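Local coordinates for protein Hia (Haemophilus influenzae, PDB 1S7M) that mediates adhesion of the bacterium to host cells as a homotrimeric autotransporter, this fragment being its HiaBD1 host-binding region, at the interface of chains A and B. Coordinates in Å, arbitrary orientation; residue numbers count along the deposited sequence, not the author numbering. Chains: chain A/B, Hia.

Contacts 1 and 2 lie side by side, the centres of their C-alpha atoms about 6 Å apart, and share A:Arg158, A:Glu159 and B:Glu138. Both use strand 157-164 of chain A and strand 138-143 of chain B, which pair in parallel. In contact 1 the side chain of A:Arg158 reaches strand 129-134 of chain B, whereas in contact 2 A:Arg157 and A:Glu159 meet B:Glu138, B:Lys140 and B:Lys142. One pair of edges thus carries polar contacts on both sides, and its repetition in each copy would tie the three chains of the Hia homotrimer together within the Trp-ring family region.

Contact 1: the interface of chains A and B. Residues chain A 153, 156, 158-159; chain B 117, 129, 131-133, 137-138.
The guanidinium of A:Arg158 enters chain B between the carboxylate of B:Asp131 and the amide of B:Asn137, and A:Arg158 has 106 Å² of its surface hidden by chain B. The flat groups stack: the carboxylate plane is turned 17° from the guanidinium and the amide plane 20°, with B:Asp131 OD2 over the centre of one face and B:Asn137 OD1 over the centre of the opposite one. At the edge, NE and NH2 both grip the backbone carbonyl of B:Gln132, a side-on fork onto one atom. Its arms measure 2.8 Å from A:Arg158 NE to B:Gln132 O and 3.0 Å from A:Arg158 NH2 to the same O, which lies in the guanidinium plane. A bend at chi2 (76°) turns the arginine chain toward this carbonyl. The remaining terminal nitrogen, NH1, turns back to its own chain and bonds A:Gly156 O at 2.8 Å, which helps to fix the rotation of the group. Charge attraction to B:Asp131 is looser, with A:Arg158 NH2 3.7 Å from OD1, and probably adds to the stacking.

B:Asp131 also serves A:Thr153, whose hydroxyl OG1 donates to the anti lone pair of B:Asp131 OD2 at 2.5 Å, a short separation. B:Tyr129 brings its phenol OH to the same hydroxyl at 3.0 Å, with A:Thr153 OG1 at the edge of the tyrosine ring and in the ring plane. On the chain B side, B:Gln132 N holds the other carboxylate oxygen, B:Asp131 OD1. The strands themselves join where A:Arg158 N donates to B:Glu138 O at 2.8 Å. Beside them, water 1 links A:Gly156 O to B:Asn137 OD1 and lies 2.7 Å from B:Glu138 N.

Contact 2: the interface of chains A and B. Residues chain A 157-159; chain B 138, 140, 142.
Parallel strand pairing between two subunits of a trimeric autotransporter adhesin, within its Trp-ring family region, defines this contact: strand 157-164 of chain A runs beside strand 138-143 of chain B, with A:Glu159 and B:Lys140 forming the bridge. A backbone bond from B:Lys140 N to A:Arg158 O, at 2.8 Å, follows that from the amide of A:Arg158 to B:Glu138 O in the register.

Side chains from the two edges then run along each other. A:Arg157 and B:Glu138 lie side by side and point the same way, the arginine extended from CG to NE and the glutamate likewise straight beyond CG. The carboxylate end of the glutamate meets the arginine at NE, short of its NH1 and NH2 tip, in a salt bridge that is also a hydrogen bond, A:Arg157 NE to B:Glu138 OE2 at 2.9 Å. The oxygen lies in the guanidinium plane, at its edge, but the nitrogen comes from above the carboxylate, 59° out of that plane; with the two planes 78° apart, this is no paired, coplanar fork. The bond is also bent, at 135° at the hydrogen.

B:Lys140 lies extended alongside A:Glu159, its CB 3.9 Å from A:Glu159 CG, and its CD also touches A:Arg157 CD. Two residues further along strand 138-143, B:Lys142 crosses the glutamate, bent at both chi2 and chi3, which brings its CD to 3.9 Å from A:Glu159 CD. The charged ends do not touch: each ammonium nitrogen, NZ, is 4.5 Å from the carboxylate oxygen A:Glu159 OE1. Water 2 mediates instead, 2.5 Å from A:Glu159 OE1, 3.0 Å from B:Lys140 NZ and 2.7 Å from B:Lys142 NZ.

Contact 1: the interface of chains A and B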
loop_
_atom_site.group_PDB
_atom_site.type_symbol
_atom_site.label_atom_id
_atom_site.label_comp_id
_atom_site.label_asym_id
_atom_site.label_seq_id
_atom_site.Cartn_x
_atom_site.Cartn_y
_atom_site.Cartn_z
ATOM N N THR A 153 9.243 -21.824 -2.731
ATOM C CA THR A 153 7.877 -21.523 -2.315
ATOM C C THR A 153 7.165 -22.853 -2.085
ATOM O O THR A 153 7.013 -23.647 -2.993
ATOM C CB THR A 153 7.135 -20.699 -3.370
ATOM O OG1 THR A 153 7.843 -19.466 -3.593
ATOM C CG2 THR A 153 5.706 -20.396 -2.907
ATOM N N GLY A 156 2.425 -22.173 -0.298
ATOM C CA GLY A 156 2.189 -20.748 -0.230
ATOM C C GLY A 156 3.332 -19.935 0.360
ATOM O O GLY A 156 3.575 -18.793 -0.045
ATOM N N ARG A 158 7.024 -18.485 1.196
ATOM C CA ARG A 158 8.314 -18.294 0.593
ATOM C C ARG A 158 9.225 -18.750 1.747
ATOM O O ARG A 158 9.371 -18.066 2.774
ATOM C CB ARG A 158 8.561 -16.842 0.241
ATOM C CG ARG A 158 7.785 -16.322 -0.933
ATOM C CD ARG A 158 6.289 -16.030 -0.641
ATOM N NE ARG A 158 5.661 -15.372 -1.794
ATOM C CZ ARG A 158 4.665 -15.898 -2.510
ATOM N NH1 ARG A 158 4.174 -17.073 -2.176
ATOM N NH2 ARG A 158 4.196 -15.275 -3.586
ATOM N N GLU A 159 9.817 -19.929 1.588
ATOM C CA GLU A 159 10.661 -20.490 2.627
ATOM C C GLU A 159 12.153 -20.357 2.353
ATOM O O GLU A 159 12.630 -20.677 1.265
ATOM C CB GLU A 159 10.279 -21.962 2.864
ATOM C CG GLU A 159 8.853 -22.175 3.435
ATOM C CD GLU A 159 8.627 -23.595 3.944
ATOM O OE1 GLU A 159 7.712 -23.813 4.769
ATOM O OE2 GLU A 159 9.370 -24.500 3.522
ATOM N N ILE B 117 11.845 -11.343 -3.039
ATOM C CA ILE B 117 12.712 -12.086 -2.137
ATOM C C ILE B 117 13.504 -13.069 -2.999
ATOM O O ILE B 117 12.937 -13.728 -3.885
ATOM C CB ILE B 117 11.940 -12.838 -1.026
ATOM C CG1 ILE B 117 12.945 -13.449 -0.056
ATOM C CG2 ILE B 117 11.011 -13.921 -1.604
ATOM C CD1 ILE B 117 12.313 -14.225 1.107
ATOM N N TYR B 129 16.866 -18.654 -6.736
ATOM C CA TYR B 129 15.479 -18.568 -6.316
ATOM C C TYR B 129 15.000 -17.130 -6.197
ATOM O O TYR B 129 15.763 -16.214 -5.899
ATOM C CB TYR B 129 15.279 -19.265 -4.975
ATOM C CG TYR B 129 13.938 -18.964 -4.337
ATOM C CD1 TYR B 129 12.781 -19.643 -4.726
ATOM C CD2 TYR B 129 13.832 -18.000 -3.329
ATOM C CE1 TYR B 129 11.563 -19.380 -4.128
ATOM C CE2 TYR B 129 12.615 -17.726 -2.718
ATOM C CZ TYR B 129 11.490 -18.414 -3.110
ATOM O OH TYR B 129 10.309 -18.182 -2.451
ATOM N N ASP B 131 10.932 -14.905 -5.728
ATOM C CA ASP B 131 9.495 -14.848 -5.722
ATOM C C ASP B 131 9.136 -13.436 -5.263
ATOM O O ASP B 131 10.015 -12.619 -4.953
ATOM C CB ASP B 131 8.906 -15.910 -4.798
ATOM C CG ASP B 131 7.539 -16.391 -5.270
ATOM O OD1 ASP B 131 6.916 -15.696 -6.102
ATOM O OD2 ASP B 131 7.073 -17.452 -4.801
ATOM N N GLN B 132 7.852 -13.116 -5.284
ATOM C CA GLN B 132 7.447 -11.797 -4.851
ATOM C C GLN B 132 6.726 -11.981 -3.531
ATOM O O GLN B 132 6.104 -13.026 -3.289
ATOM C CB GLN B 132 6.506 -11.145 -5.863
ATOM C CG GLN B 132 7.029 -11.081 -7.299
ATOM C CD GLN B 132 6.070 -10.340 -8.215
ATOM O OE1 GLN B 132 4.859 -10.345 -7.990
ATOM N NE2 GLN B 132 6.602 -9.702 -9.253
ATOM N N VAL B 133 6.836 -10.980 -2.666
ATOM C CA VAL B 133 6.142 -11.025 -1.377
ATOM C C VAL B 133 5.202 -9.861 -1.423
ATOM O O VAL B 133 5.601 -8.719 -1.220
ATOM C CB VAL B 133 7.115 -10.888 -0.177
ATOM C CG1 VAL B 133 6.338 -11.048 1.157
ATOM C CG2 VAL B 133 8.186 -11.993 -0.266
ATOM N N ASN B 137 1.296 -12.339 1.884
ATOM C CA ASN B 137 2.142 -13.478 1.557
ATOM C C ASN B 137 2.925 -13.760 2.839
ATOM O O ASN B 137 3.020 -12.893 3.723
ATOM C CB ASN B 137 3.106 -13.173 0.411
ATOM C CG ASN B 137 2.459 -13.388 -0.950
ATOM O OD1 ASN B 137 1.664 -14.308 -1.117
ATOM N ND2 ASN B 137 2.786 -12.555 -1.908
ATOM N N GLU B 138 3.461 -14.973 2.960
ATOM C CA GLU B 138 4.208 -15.353 4.146
ATOM C C GLU B 138 5.635 -15.790 3.827
ATOM O O GLU B 138 5.865 -16.541 2.865
ATOM C CB GLU B 138 3.487 -16.484 4.867
ATOM C CG GLU B 138 4.202 -16.925 6.150
ATOM C CD GLU B 138 3.435 -17.957 6.926
ATOM O OE1 GLU B 138 2.189 -17.926 6.876
ATOM O OE2 GLU B 138 4.067 -18.793 7.604
HETATM O O HOH W 1 2.327 -16.444 0.947
#

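Contact 2: the interface of chains A and B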
loop_
_atom_site.group_PDB
_atom_site.type_symbol
_atom_site.label_atom_id
_atom_site.label_comp_id
_atom_site.label_asym_id
_atom_site.label_seq_id
_atom_site.Cartn_x
_atom_site.Cartn_y
_atom_site.Cartn_z
ATOM N N ARG A 157 4.050 -20.530 1.302
ATOM C CA ARG A 157 5.149 -19.835 1.959
ATOM C C ARG A 157 6.470 -19.692 1.186
ATOM O O ARG A 157 6.970 -20.648 0.576
ATOM C CB ARG A 157 5.443 -20.500 3.302
ATOM C CG ARG A 157 4.255 -20.605 4.247
ATOM C CD ARG A 157 4.679 -21.209 5.582
ATOM N NE ARG A 157 3.550 -21.444 6.486
ATOM C CZ ARG A 157 2.767 -22.528 6.456
ATOM N NH1 ARG A 157 2.976 -23.491 5.563
ATOM N NH2 ARG A 157 1.784 -22.665 7.339
ATOM N N ARG A 158 7.024 -18.485 1.196
ATOM C CA ARG A 158 8.314 -18.294 0.593
ATOM C C ARG A 158 9.225 -18.750 1.747
ATOM O O ARG A 158 9.371 -18.066 2.774
ATOM C CB ARG A 158 8.561 -16.842 0.241
ATOM C CG ARG A 158 7.785 -16.322 -0.933
ATOM C CD ARG A 158 6.289 -16.030 -0.641
ATOM N NE ARG A 158 5.661 -15.372 -1.794
ATOM C CZ ARG A 158 4.665 -15.898 -2.510
ATOM N NH1 ARG A 158 4.174 -17.073 -2.176
ATOM N NH2 ARG A 158 4.196 -15.275 -3.586
ATOM N N GLU A 159 9.817 -19.929 1.588
ATOM C CA GLU A 159 10.661 -20.490 2.627
ATOM C C GLU A 159 12.153 -20.357 2.353
ATOM O O GLU A 159 12.630 -20.677 1.265
ATOM C CB GLU A 159 10.279 -21.962 2.864
ATOM C CG GLU A 159 8.853 -22.175 3.435
ATOM C CD GLU A 159 8.627 -23.595 3.944
ATOM O OE1 GLU A 159 7.712 -23.813 4.769
ATOM O OE2 GLU A 159 9.370 -24.500 3.522
ATOM N N GLU B 138 3.461 -14.973 2.960
ATOM C CA GLU B 138 4.208 -15.353 4.146
ATOM C C GLU B 138 5.635 -15.790 3.827
ATOM O O GLU B 138 5.865 -16.541 2.865
ATOM C CB GLU B 138 3.487 -16.484 4.867
ATOM C CG GLU B 138 4.202 -16.925 6.150
ATOM C CD GLU B 138 3.435 -17.957 6.926
ATOM O OE1 GLU B 138 2.189 -17.926 6.876
ATOM O OE2 GLU B 138 4.067 -18.793 7.604
ATOM N N LYS B 140 8.911 -17.684 5.463
ATOM C CA LYS B 140 9.339 -18.522 6.576
ATOM C C LYS B 140 10.830 -18.771 6.561
ATOM O O LYS B 140 11.408 -19.098 5.510
ATOM C CB LYS B 140 8.607 -19.863 6.555
ATOM C CG LYS B 140 8.647 -20.565 7.874
ATOM C CD LYS B 140 7.775 -21.795 7.846
ATOM C CE LYS B 140 7.671 -22.374 9.237
ATOM N NZ LYS B 140 7.055 -23.711 9.245
ATOM N N LYS B 142 13.570 -21.108 7.772
ATOM C CA LYS B 142 13.708 -22.492 8.202
ATOM C C LYS B 142 15.042 -22.932 8.763
ATOM O O LYS B 142 16.102 -22.606 8.227
ATOM C CB LYS B 142 13.389 -23.428 7.023
ATOM C CG LYS B 142 12.083 -23.148 6.304
ATOM C CD LYS B 142 10.930 -23.810 7.032
ATOM C CE LYS B 142 11.031 -25.328 6.967
ATOM N NZ LYS B 142 10.039 -25.972 7.891
HETATM O O HOH W 2 7.666 -25.238 6.792
#